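Local atomic coordinates of glucuronoarabinoxylan endo-1,4-beta-xylanase (Clostridium papyrosolvens, PDB entry 4FMV), a protein that probably cuts internal beta-1,4 linkages of xylan and related plant cell-wall polysaccharides, this chain being the family 30 catalytic part of a longer enzyme. Residues Q289-F293 and S350-D354. Residues are numbered along the deposited sequence; the frame is centred on the assembly and turned at random.
Sequences QFAKF and SYVTD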
ATOM      1  N   GLN A 289      13.215  -2.563  -0.471  1.00  9.86           N
ATOM      2  CA  GLN A 289      14.112  -1.412  -0.367  1.00  9.84           C
ATOM      3  C   GLN A 289      13.447  -0.292   0.416  1.00 12.36           C
ATOM      4  O   GLN A 289      14.126   0.559   1.025  1.00 12.75           O
ATOM      5  CB  GLN A 289      14.461  -0.886  -1.764  1.00  9.36           C
ATOM      6  CG  GLN A 289      15.237  -1.860  -2.647  1.00  7.58           C
ATOM      7  CD  GLN A 289      16.701  -1.980  -2.291  1.00 10.18           C
ATOM      8  OE1 GLN A 289      17.365  -2.933  -2.695  1.00 12.78           O
ATOM      9  NE2 GLN A 289      17.222  -1.009  -1.543  1.00  8.91           N
ATOM     10  N   PHE A 290      12.112  -0.283   0.366  1.00 12.93           N
ATOM     11  CA  PHE A 290      11.279   0.618   1.170  1.00  7.51           C
ATOM     12  C   PHE A 290      10.906  -0.020   2.500  1.00  8.21           C
ATOM     13  O   PHE A 290      11.218   0.543   3.563  1.00  9.26           O
ATOM     14  CB  PHE A 290      10.021   1.054   0.412  1.00  8.37           C
ATOM     15  CG  PHE A 290      10.309   1.935  -0.793  1.00 11.10           C
ATOM     16  CD1 PHE A 290      10.534   1.377  -2.042  1.00  8.54           C
ATOM     17  CD2 PHE A 290      10.362   3.318  -0.661  1.00 10.05           C
ATOM     18  CE1 PHE A 290      10.815   2.188  -3.145  1.00 10.45           C
ATOM     19  CE2 PHE A 290      10.627   4.139  -1.757  1.00 11.34           C
ATOM     20  CZ  PHE A 290      10.856   3.572  -3.004  1.00  9.99           C
ATOM     21  N   ALA A 291      10.191  -1.151   2.432  1.00  6.29           N
ATOM     22  CA  ALA A 291       9.540  -1.780   3.596  1.00  6.00           C
ATOM     23  C   ALA A 291      10.471  -2.110   4.723  1.00 10.22           C
ATOM     24  O   ALA A 291      10.141  -1.901   5.882  1.00 13.78           O
ATOM     25  CB  ALA A 291       8.846  -3.060   3.177  1.00  6.67           C
ATOM     26  N   LYS A 292      11.619  -2.684   4.384  1.00 10.37           N
ATOM     27  CA  LYS A 292      12.530  -3.182   5.405  1.00 11.99           C
ATOM     28  C   LYS A 292      13.053  -2.032   6.236  1.00 14.39           C
ATOM     29  O   LYS A 292      13.122  -2.137   7.460  1.00 14.39           O
ATOM     30  CB  LYS A 292      13.711  -3.924   4.768  1.00 11.82           C
ATOM     31  CG  LYS A 292      14.667  -4.607   5.779  1.00 13.57           C
ATOM     32  CD  LYS A 292      13.970  -5.625   6.664  1.00 13.61           C
ATOM     33  CE  LYS A 292      14.964  -6.387   7.575  1.00 13.35           C
ATOM     34  NZ  LYS A 292      14.244  -7.509   8.285  1.00 11.24           N
ATOM     35  N   PHE A 293      13.495  -0.969   5.557  1.00 12.25           N
ATOM     36  CA  PHE A 293      14.141   0.137   6.254  1.00 13.33           C
ATOM     37  C   PHE A 293      13.288   1.332   6.681  1.00 11.77           C
ATOM     38  O   PHE A 293      13.675   2.045   7.611  1.00 12.13           O
ATOM     39  CB  PHE A 293      15.377   0.585   5.451  1.00 15.51           C
ATOM     40  CG  PHE A 293      16.171  -0.574   4.925  1.00 16.86           C
ATOM     41  CD1 PHE A 293      16.882  -1.386   5.799  1.00 17.54           C
ATOM     42  CD2 PHE A 293      16.152  -0.895   3.579  1.00 17.18           C
ATOM     43  CE1 PHE A 293      17.576  -2.478   5.340  1.00 17.60           C
ATOM     44  CE2 PHE A 293      16.851  -1.993   3.112  1.00 17.95           C
ATOM     45  CZ  PHE A 293      17.568  -2.782   4.001  1.00 16.89           C
ATOM     46  N   SER A 350      24.455   0.414   2.666  1.00 18.09           N
ATOM     47  CA  SER A 350      23.585   0.465   1.511  1.00 15.68           C
ATOM     48  C   SER A 350      23.106  -0.924   1.138  1.00 17.96           C
ATOM     49  O   SER A 350      23.720  -1.928   1.495  1.00 16.04           O
ATOM     50  CB  SER A 350      24.317   1.077   0.331  1.00 14.66           C
ATOM     51  OG  SER A 350      25.339   0.218  -0.114  1.00 16.64           O
ATOM     52  N   TYR A 351      21.999  -0.967   0.424  1.00 16.08           N
ATOM     53  CA  TYR A 351      21.421  -2.217  -0.030  1.00 15.15           C
ATOM     54  C   TYR A 351      20.920  -1.918  -1.417  1.00 13.53           C
ATOM     55  O   TYR A 351      20.261  -0.881  -1.613  1.00 13.80           O
ATOM     56  CB  TYR A 351      20.248  -2.619   0.867  1.00 16.62           C
ATOM     57  CG  TYR A 351      20.635  -2.836   2.310  1.00 18.92           C
ATOM     58  CD1 TYR A 351      21.089  -4.076   2.746  1.00 21.51           C
ATOM     59  CD2 TYR A 351      20.565  -1.800   3.232  1.00 19.67           C
ATOM     60  CE1 TYR A 351      21.455  -4.283   4.058  1.00 22.37           C
ATOM     61  CE2 TYR A 351      20.930  -2.002   4.558  1.00 21.21           C
ATOM     62  CZ  TYR A 351      21.379  -3.246   4.958  1.00 21.71           C
ATOM     63  OH  TYR A 351      21.730  -3.466   6.269  1.00 21.43           O
ATOM     64  N   VAL A 352      21.204  -2.803  -2.376  1.00 11.58           N
ATOM     65  CA  VAL A 352      20.903  -2.478  -3.768  1.00 14.60           C
ATOM     66  C   VAL A 352      20.128  -3.568  -4.469  1.00 13.80           C
ATOM     67  O   VAL A 352      20.399  -4.748  -4.274  1.00 15.11           O
ATOM     68  CB  VAL A 352      22.195  -2.139  -4.575  1.00 17.23           C
ATOM     69  CG1 VAL A 352      23.110  -3.332  -4.642  1.00 17.83           C
ATOM     70  CG2 VAL A 352      21.850  -1.655  -6.001  1.00 16.84           C
ATOM     71  N   THR A 353      19.156  -3.167  -5.281  1.00 11.32           N
ATOM     72  CA  THR A 353      18.456  -4.092  -6.165  1.00 11.03           C
ATOM     73  C   THR A 353      18.626  -3.629  -7.618  1.00 13.06           C
ATOM     74  O   THR A 353      18.359  -2.472  -7.955  1.00 10.70           O
ATOM     75  CB  THR A 353      16.968  -4.201  -5.817  1.00  6.85           C
ATOM     76  OG1 THR A 353      16.807  -4.780  -4.508  1.00  9.39           O
ATOM     77  CG2 THR A 353      16.238  -5.074  -6.839  1.00 10.52           C
ATOM     78  N   ASP A 354      19.097  -4.534  -8.460  1.00 10.35           N
ATOM     79  CA  ASP A 354      19.269  -4.274  -9.890  1.00 13.26           C
ATOM     80  C   ASP A 354      19.175  -5.618 -10.635  1.00 15.44           C
ATOM     81  O   ASP A 354      18.671  -6.599 -10.067  1.00 12.14           O
ATOM     82  CB  ASP A 354      20.556  -3.479 -10.199  1.00 12.01           C
ATOM     83  CG  ASP A 354      21.814  -4.314 -10.104  1.00 14.61           C
ATOM     84  OD1 ASP A 354      21.735  -5.450  -9.598  1.00 15.10           O
ATOM     85  OD2 ASP A 354      22.887  -3.825 -10.529  1.00 16.09           O
TER
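With CG set beside the backbone N (chi1 -64°) and the chain bent at chi2 (-76°), the Gln289 side chain carries its amide across to strand 347-353, where it meets Tyr351 and Thr353. Both ends of that amide are used. Its oxygen OE1 accepts a short hydrogen bond from Thr353 OG1 at 2.6 Å, the donor lying in the carbonyl plane on a lone pair. On the other end, NE2 gives a hydrogen to the backbone Tyr351 O at 3.0 Å; it reaches that oxygen from above the peptide carbonyl plane, away from its lone pairs. Two bonds to residues two apart on the strand fix which way round the amide lies and limit its rotation. Thr353 OG1 also accepts from the backbone N of Met359, so this buried hydroxyl is bonded as both donor and acceptor.

Four residues on, Phe293 makes an offset stack with Tyr351, ring centroids 4.4 Å apart and planes inclined by 20°. The tilt brings Phe293 CZ down over one face of the tyrosine, toward the rim, 3.2 Å from Tyr351 CD2. Lys292 CB covers a face of the phenylalanine ring, and Gln289 O lies in plane at its edge. That same oxygen is bonded to Thr383 OG1 on the adjoining strand 380-387, a further tie between helix and strands. Polar and aromatic contacts thus join the end of the last barrel helix, 282-291, to the side beta-domain, the interface between (beta/alpha)8 barrel and beta-sandwich characteristic of GH30 enzymes.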